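Local coordinates for transcription regulator (Haloarcula marismortui ATCC 43049, PDB 3CRJ), which probably binds operator DNA as a dimer through TetR-type helix-turn-helix domains and represses transcription, at the interface of chains A and B. Residues are numbered along the deposited sequence; one frame, centred on the assembly and turned at random. Chains: chain A/B, Transcription regulator.

Contact 1: the interface of chains A and B. Residues chain A 131, 161, 164-165; chain B 173, 177, 182, 185.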
ATOM      1  N   ASP A 131      -8.255  -4.369   9.253  1.00 60.81           N
ATOM      2  CA  ASP A 131      -9.114  -3.839   8.222  1.00 61.30           C
ATOM      3  C   ASP A 131     -10.600  -3.959   8.587  1.00 62.29           C
ATOM      4  O   ASP A 131     -11.293  -2.952   8.508  1.00 63.27           O
ATOM      5  CB  ASP A 131      -8.814  -4.520   6.903  1.00 61.32           C
ATOM      6  CG  ASP A 131      -9.495  -3.859   5.739  1.00 62.47           C
ATOM      7  OD1 ASP A 131      -9.285  -2.648   5.480  1.00 65.41           O
ATOM      8  OD2 ASP A 131     -10.236  -4.574   5.056  1.00 63.87           O
ATOM      9  N   ARG A 161     -15.526   1.196   1.794  1.00 59.52           N
ATOM     10  CA  ARG A 161     -14.471   0.543   1.042  1.00 60.69           C
ATOM     11  C   ARG A 161     -13.598   1.583   0.337  1.00 60.57           C
ATOM     12  O   ARG A 161     -12.369   1.467   0.321  1.00 60.40           O
ATOM     13  CB  ARG A 161     -15.063  -0.454   0.046  1.00 61.05           C
ATOM     14  CG  ARG A 161     -14.162  -0.732  -1.151  1.00 64.27           C
ATOM     15  CD  ARG A 161     -12.772  -1.257  -0.745  1.00 67.11           C
ATOM     16  NE  ARG A 161     -12.878  -2.586  -0.144  1.00 73.14           N
ATOM     17  CZ  ARG A 161     -12.988  -3.717  -0.840  1.00 74.43           C
ATOM     18  NH1 ARG A 161     -12.986  -3.694  -2.175  1.00 76.64           N
ATOM     19  NH2 ARG A 161     -13.094  -4.870  -0.200  1.00 74.57           N
ATOM     20  N   LEU A 164     -11.375   3.142   2.661  1.00 61.34           N
ATOM     21  CA  LEU A 164     -10.358   2.161   3.059  1.00 61.01           C
ATOM     22  C   LEU A 164      -9.204   2.207   2.087  1.00 60.21           C
ATOM     23  O   LEU A 164      -8.045   2.042   2.487  1.00 60.25           O
ATOM     24  CB  LEU A 164     -10.930   0.742   3.097  1.00 61.04           C
ATOM     25  CG  LEU A 164     -11.319   0.099   4.429  1.00 62.97           C
ATOM     26  CD1 LEU A 164     -11.611   1.134   5.528  1.00 64.26           C
ATOM     27  CD2 LEU A 164     -12.523  -0.850   4.213  1.00 64.46           C
ATOM     28  N   THR A 165      -9.538   2.415   0.813  1.00 58.35           N
ATOM     29  CA  THR A 165      -8.541   2.440  -0.229  1.00 56.95           C
ATOM     30  C   THR A 165      -7.654   3.665  -0.078  1.00 56.52           C
ATOM     31  O   THR A 165      -6.423   3.552  -0.059  1.00 56.67           O
ATOM     32  CB  THR A 165      -9.166   2.370  -1.623  1.00 56.86           C
ATOM     33  OG1 THR A 165      -9.970   1.185  -1.717  1.00 55.39           O
ATOM     34  CG2 THR A 165      -8.064   2.331  -2.675  1.00 54.88           C
TER
ATOM     35  N   ARG B 173      -4.162  -3.188  -1.308  1.00 56.92           N
ATOM     36  CA  ARG B 173      -5.271  -3.932  -0.753  1.00 56.17           C
ATOM     37  C   ARG B 173      -5.539  -5.214  -1.514  1.00 55.93           C
ATOM     38  O   ARG B 173      -5.892  -6.218  -0.917  1.00 55.53           O
ATOM     39  CB  ARG B 173      -6.499  -3.060  -0.685  1.00 55.76           C
ATOM     40  CG  ARG B 173      -6.391  -1.991   0.344  1.00 55.90           C
ATOM     41  CD  ARG B 173      -7.662  -1.163   0.389  1.00 56.92           C
ATOM     42  NE  ARG B 173      -8.853  -1.970   0.681  1.00 56.04           N
ATOM     43  CZ  ARG B 173      -9.252  -2.292   1.907  1.00 57.51           C
ATOM     44  NH1 ARG B 173      -8.540  -1.900   2.957  1.00 58.62           N
ATOM     45  NH2 ARG B 173     -10.359  -3.003   2.094  1.00 56.90           N
ATOM     46  N   LEU B 177      -5.209  -8.293   1.111  1.00 63.18           N
ATOM     47  CA  LEU B 177      -6.459  -8.993   1.397  1.00 63.13           C
ATOM     48  C   LEU B 177      -6.754 -10.048   0.344  1.00 63.13           C
ATOM     49  O   LEU B 177      -7.824 -10.650   0.350  1.00 63.14           O
ATOM     50  CB  LEU B 177      -7.631  -8.008   1.499  1.00 63.05           C
ATOM     51  CG  LEU B 177      -7.356  -6.725   2.292  1.00 63.31           C
ATOM     52  CD1 LEU B 177      -8.417  -5.688   1.985  1.00 61.52           C
ATOM     53  CD2 LEU B 177      -7.187  -6.968   3.808  1.00 62.26           C
ATOM     54  N   GLU B 182     -10.684  -5.868  -5.532  1.00 62.29           N
ATOM     55  CA  GLU B 182     -10.242  -4.713  -4.806  1.00 61.93           C
ATOM     56  C   GLU B 182      -9.806  -3.594  -5.789  1.00 61.94           C
ATOM     57  O   GLU B 182      -9.953  -2.392  -5.514  1.00 62.08           O
ATOM     58  CB  GLU B 182      -9.110  -5.189  -3.908  1.00 61.83           C
ATOM     59  CG  GLU B 182      -8.755  -4.307  -2.754  1.00 62.18           C
ATOM     60  CD  GLU B 182      -9.731  -4.355  -1.616  1.00 61.46           C
ATOM     61  OE1 GLU B 182     -10.234  -3.281  -1.259  1.00 64.19           O
ATOM     62  OE2 GLU B 182      -9.992  -5.435  -1.070  1.00 59.93           O
ATOM     63  N   THR B 185     -13.312  -2.022  -7.324  1.00 59.68           N
ATOM     64  CA  THR B 185     -14.033  -1.031  -6.516  1.00 59.16           C
ATOM     65  C   THR B 185     -13.274   0.280  -6.535  1.00 58.57           C
ATOM     66  O   THR B 185     -13.863   1.351  -6.552  1.00 59.02           O
ATOM     67  CB  THR B 185     -14.290  -1.495  -5.049  1.00 59.66           C
ATOM     68  OG1 THR B 185     -13.111  -1.302  -4.264  1.00 60.77           O
ATOM     69  CG2 THR B 185     -14.704  -2.961  -4.989  1.00 58.54           C
TER
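B:Arg173 reaches across to A:Asp131 and A:Arg161 packs against B:Glu182 in the dimer interface of this TetR-family regulator, where the C-terminal helices of two subunits pair in the way typical of the family. B:Arg173, 82 Å² of whose surface is buried by chain A, leaves helix 156-176 extended at chi2 and bent at chi3 (58°), which turns its guanidinium toward A:Asp131. Its NH1 donates an almost straight hydrogen bond of 2.7 Å to carboxylate oxygen OD1 of A:Asp131, with the oxygen in the guanidinium plane but the nitrogen above the carboxylate plane. The two planes are turned 49° apart, and the second pairing, NH2 to OD2, is weak. CB of A:Leu164 and CD1 of B:Leu177, the latter from its own chain, lie over opposite faces of the guanidinium near the rim and limit its tilt. At another edge, NE of B:Arg173 gives a 2.7 Å hydrogen bond to OE1 of B:Glu182, within chain B.

That carboxylate is shared between two arginines, whose positive charges would probably stabilise its ionised form. A:Arg161, with 59 Å² buried by chain B, lays one guanidinium face over CD of B:Glu182. NH1 and OE1 form a salt bridge at 2.9 Å without a hydrogen bond, because the hydrogens of NH1 are not directed at that oxygen. NH1 instead donates in its own plane to hydroxyl OG1 of B:Thr185, 3.2 Å away.

Contact 2: the interface of chains A and B. Residues chain A 172-173, 176; chain B 114, 127, 131, 164-165, 168.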
ATOM      1  N   THR A 172       1.008   3.425   2.012  1.00 54.61           N
ATOM      2  CA  THR A 172       1.985   2.871   1.103  1.00 54.73           C
ATOM      3  C   THR A 172       2.855   3.984   0.542  1.00 55.24           C
ATOM      4  O   THR A 172       4.092   3.840   0.485  1.00 56.35           O
ATOM      5  CB  THR A 172       1.326   2.118  -0.054  1.00 54.27           C
ATOM      6  OG1 THR A 172       0.361   1.212   0.475  1.00 55.11           O
ATOM      7  CG2 THR A 172       2.337   1.307  -0.803  1.00 54.59           C
ATOM      8  N   ARG A 173       2.229   5.083   0.127  1.00 54.76           N
ATOM      9  CA  ARG A 173       2.950   6.151  -0.545  1.00 54.58           C
ATOM     10  C   ARG A 173       3.788   6.921   0.463  1.00 55.83           C
ATOM     11  O   ARG A 173       4.831   7.481   0.117  1.00 55.55           O
ATOM     12  CB  ARG A 173       2.000   7.091  -1.282  1.00 54.39           C
ATOM     13  CG  ARG A 173       1.160   6.449  -2.364  1.00 53.34           C
ATOM     14  CD  ARG A 173       0.205   7.468  -3.023  1.00 52.67           C
ATOM     15  NE  ARG A 173       0.938   8.626  -3.526  1.00 49.38           N
ATOM     16  CZ  ARG A 173       1.576   8.659  -4.690  1.00 49.91           C
ATOM     17  NH1 ARG A 173       1.564   7.600  -5.498  1.00 49.89           N
ATOM     18  NH2 ARG A 173       2.236   9.749  -5.052  1.00 50.29           N
HETATM   19  N   MSE A 176       6.697   4.414   0.756  1.00 63.55           N
HETATM   20  CA  MSE A 176       7.333   4.275  -0.576  1.00 65.58           C
HETATM   21  C   MSE A 176       7.990   5.593  -1.028  1.00 64.85           C
HETATM   22  O   MSE A 176       8.991   5.576  -1.734  1.00 65.41           O
HETATM   23  CB  MSE A 176       6.332   3.781  -1.626  1.00 65.57           C
HETATM   24  CG  MSE A 176       6.917   3.200  -2.930  1.00 66.75           C
HETATM   25 SE   MSE A 176       5.817   3.667  -4.584  0.70 69.37          SE
HETATM   26  CE  MSE A 176       4.039   3.869  -3.806  1.00 68.25           C
TER
ATOM     27  N   ARG B 114       8.411  -2.848  -3.321  1.00 60.39           N
ATOM     28  CA  ARG B 114       8.083  -1.559  -2.756  1.00 60.29           C
ATOM     29  C   ARG B 114       8.520  -1.479  -1.305  1.00 59.03           C
ATOM     30  O   ARG B 114       9.102  -0.481  -0.891  1.00 59.16           O
ATOM     31  CB  ARG B 114       6.608  -1.269  -2.859  1.00 61.50           C
ATOM     32  CG  ARG B 114       6.229  -0.499  -4.088  1.00 64.80           C
ATOM     33  CD  ARG B 114       4.802  -0.048  -3.912  1.00 70.44           C
ATOM     34  NE  ARG B 114       4.340   0.832  -4.973  1.00 75.44           N
ATOM     35  CZ  ARG B 114       3.944   0.420  -6.174  1.00 79.59           C
ATOM     36  NH1 ARG B 114       3.973  -0.880  -6.498  1.00 80.18           N
ATOM     37  NH2 ARG B 114       3.523   1.321  -7.056  1.00 81.92           N
ATOM     38  N   PHE B 127      10.837   3.642  -8.227  1.00 61.58           N
ATOM     39  CA  PHE B 127       9.419   3.833  -7.969  1.00 61.93           C
ATOM     40  C   PHE B 127       9.131   5.325  -8.014  1.00 62.85           C
ATOM     41  O   PHE B 127       8.109   5.736  -8.573  1.00 63.45           O
ATOM     42  CB  PHE B 127       8.959   3.240  -6.629  1.00 61.84           C
ATOM     43  CG  PHE B 127       9.099   1.747  -6.538  1.00 61.07           C
ATOM     44  CD1 PHE B 127       8.256   0.904  -7.261  1.00 60.53           C
ATOM     45  CD2 PHE B 127      10.073   1.183  -5.734  1.00 59.42           C
ATOM     46  CE1 PHE B 127       8.395  -0.491  -7.194  1.00 59.73           C
ATOM     47  CE2 PHE B 127      10.233  -0.207  -5.670  1.00 59.93           C
ATOM     48  CZ  PHE B 127       9.386  -1.044  -6.400  1.00 59.90           C
ATOM     49  N   ASP B 131       6.439   6.882 -10.405  1.00 63.42           N
ATOM     50  CA  ASP B 131       5.433   7.747  -9.834  1.00 62.64           C
ATOM     51  C   ASP B 131       5.407   9.145 -10.466  1.00 62.87           C
ATOM     52  O   ASP B 131       4.330   9.670 -10.752  1.00 63.00           O
ATOM     53  CB  ASP B 131       5.604   7.840  -8.319  1.00 61.87           C
ATOM     54  CG  ASP B 131       4.403   8.477  -7.634  1.00 60.43           C
ATOM     55  OD1 ASP B 131       4.572   9.518  -6.976  1.00 61.61           O
ATOM     56  OD2 ASP B 131       3.282   7.952  -7.751  1.00 57.03           O
ATOM     57  N   LEU B 164      -3.750   8.987  -7.436  1.00 57.57           N
ATOM     58  CA  LEU B 164      -2.631   8.105  -7.127  1.00 57.00           C
ATOM     59  C   LEU B 164      -2.778   7.423  -5.763  1.00 57.23           C
ATOM     60  O   LEU B 164      -2.383   6.265  -5.587  1.00 57.34           O
ATOM     61  CB  LEU B 164      -1.300   8.869  -7.186  1.00 56.88           C
ATOM     62  CG  LEU B 164      -0.519   8.798  -8.513  1.00 56.55           C
ATOM     63  CD1 LEU B 164      -0.292   7.358  -8.938  1.00 57.21           C
ATOM     64  CD2 LEU B 164      -1.250   9.511  -9.615  1.00 56.04           C
ATOM     65  N   THR B 165      -3.344   8.128  -4.793  1.00 56.49           N
ATOM     66  CA  THR B 165      -3.575   7.515  -3.510  1.00 55.74           C
ATOM     67  C   THR B 165      -4.559   6.366  -3.725  1.00 55.75           C
ATOM     68  O   THR B 165      -4.285   5.238  -3.346  1.00 55.53           O
ATOM     69  CB  THR B 165      -4.074   8.563  -2.534  1.00 55.60           C
ATOM     70  OG1 THR B 165      -3.084   9.574  -2.475  1.00 54.79           O
ATOM     71  CG2 THR B 165      -4.254   8.003  -1.141  1.00 55.41           C
ATOM     72  N   ASP B 168      -2.755   3.455  -5.654  1.00 60.53           N
ATOM     73  CA  ASP B 168      -1.801   2.748  -4.787  1.00 61.11           C
ATOM     74  C   ASP B 168      -2.459   1.925  -3.671  1.00 60.64           C
ATOM     75  O   ASP B 168      -2.051   0.794  -3.401  1.00 61.03           O
ATOM     76  CB  ASP B 168      -0.713   3.689  -4.249  1.00 61.58           C
ATOM     77  CG  ASP B 168       0.400   3.965  -5.281  1.00 63.73           C
ATOM     78  OD1 ASP B 168       0.791   3.046  -6.042  1.00 69.39           O
ATOM     79  OD2 ASP B 168       0.901   5.104  -5.335  1.00 66.25           O
TER
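A:Arg173 meets two aspartates of the other subunit, B:Asp131 and B:Asp168, while selenomethionine A:Met176 packs beside B:Arg114; A:Arg173 and A:Met176 both lie on helix 156-176 at the dimer interface of this TetR-family protein. The guanidinium of A:Arg173 grips B:Asp131 end-on. NH1 donates to OD2 at 2.9 Å from above the carboxylate plane, and NH2 donates to OD1 at 3.0 Å on the syn side. The planes stand 46° apart, so the pairing is twisted rather than flat. NH1 also bonds OD2 of B:Asp168 at 2.6 Å, approaching nearly along the C-O axis. Here carboxylate and guanidinium are nearly coplanar, 16° apart, although the two side chains run nearly perpendicular. One nitrogen therefore serves both acids, and the arginine would partly offset the closeness of their charges.

A bend at chi3 (55°) turns the head of A:Arg173 from its otherwise extended stem toward the acids. CB of B:Leu164 lies over the rim of one guanidinium face, and CD passes CA of B:Thr165 at 3.8 Å. One turn along the helix, A:Met176 bends at chi2 and chi3, bringing its selenium to 3.8 Å from CB of B:Phe127 and its methyl CE to the guanidinium edge of B:Arg114. The methylene CD of B:Arg114 also lies beside the selenium.

Within chain B, B:Arg114 keeps a straight stem. Its CG rests over the rim of one face of the B:Phe127 ring, and its NH2 makes a long salt bridge, 3.4 Å, to OD1 of B:Asp168. This link within chain B may steady the acid that receives A:Arg173.

The C-alpha centres of contact 1 and contact 2 lie about 15 Å apart within one two-fold symmetric interface. Helix 156-176 supplies residues from both chains to each, and positions 131, 164, 165 and 173 recur with the chains exchanged, so the arginine-aspartate pairing is seen from both directions. Both nitrogens of the arginine bond the aspartate in contact 2, while the second bond is weak in contact 1, a difference that may lie within the error at this resolution. Contact 1 extends toward helix 181-198 and contact 2 toward B:Arg114 and B:Phe127. Together they tie several helices into the dimer, which presumably sets the relative placement of the DNA-binding domains.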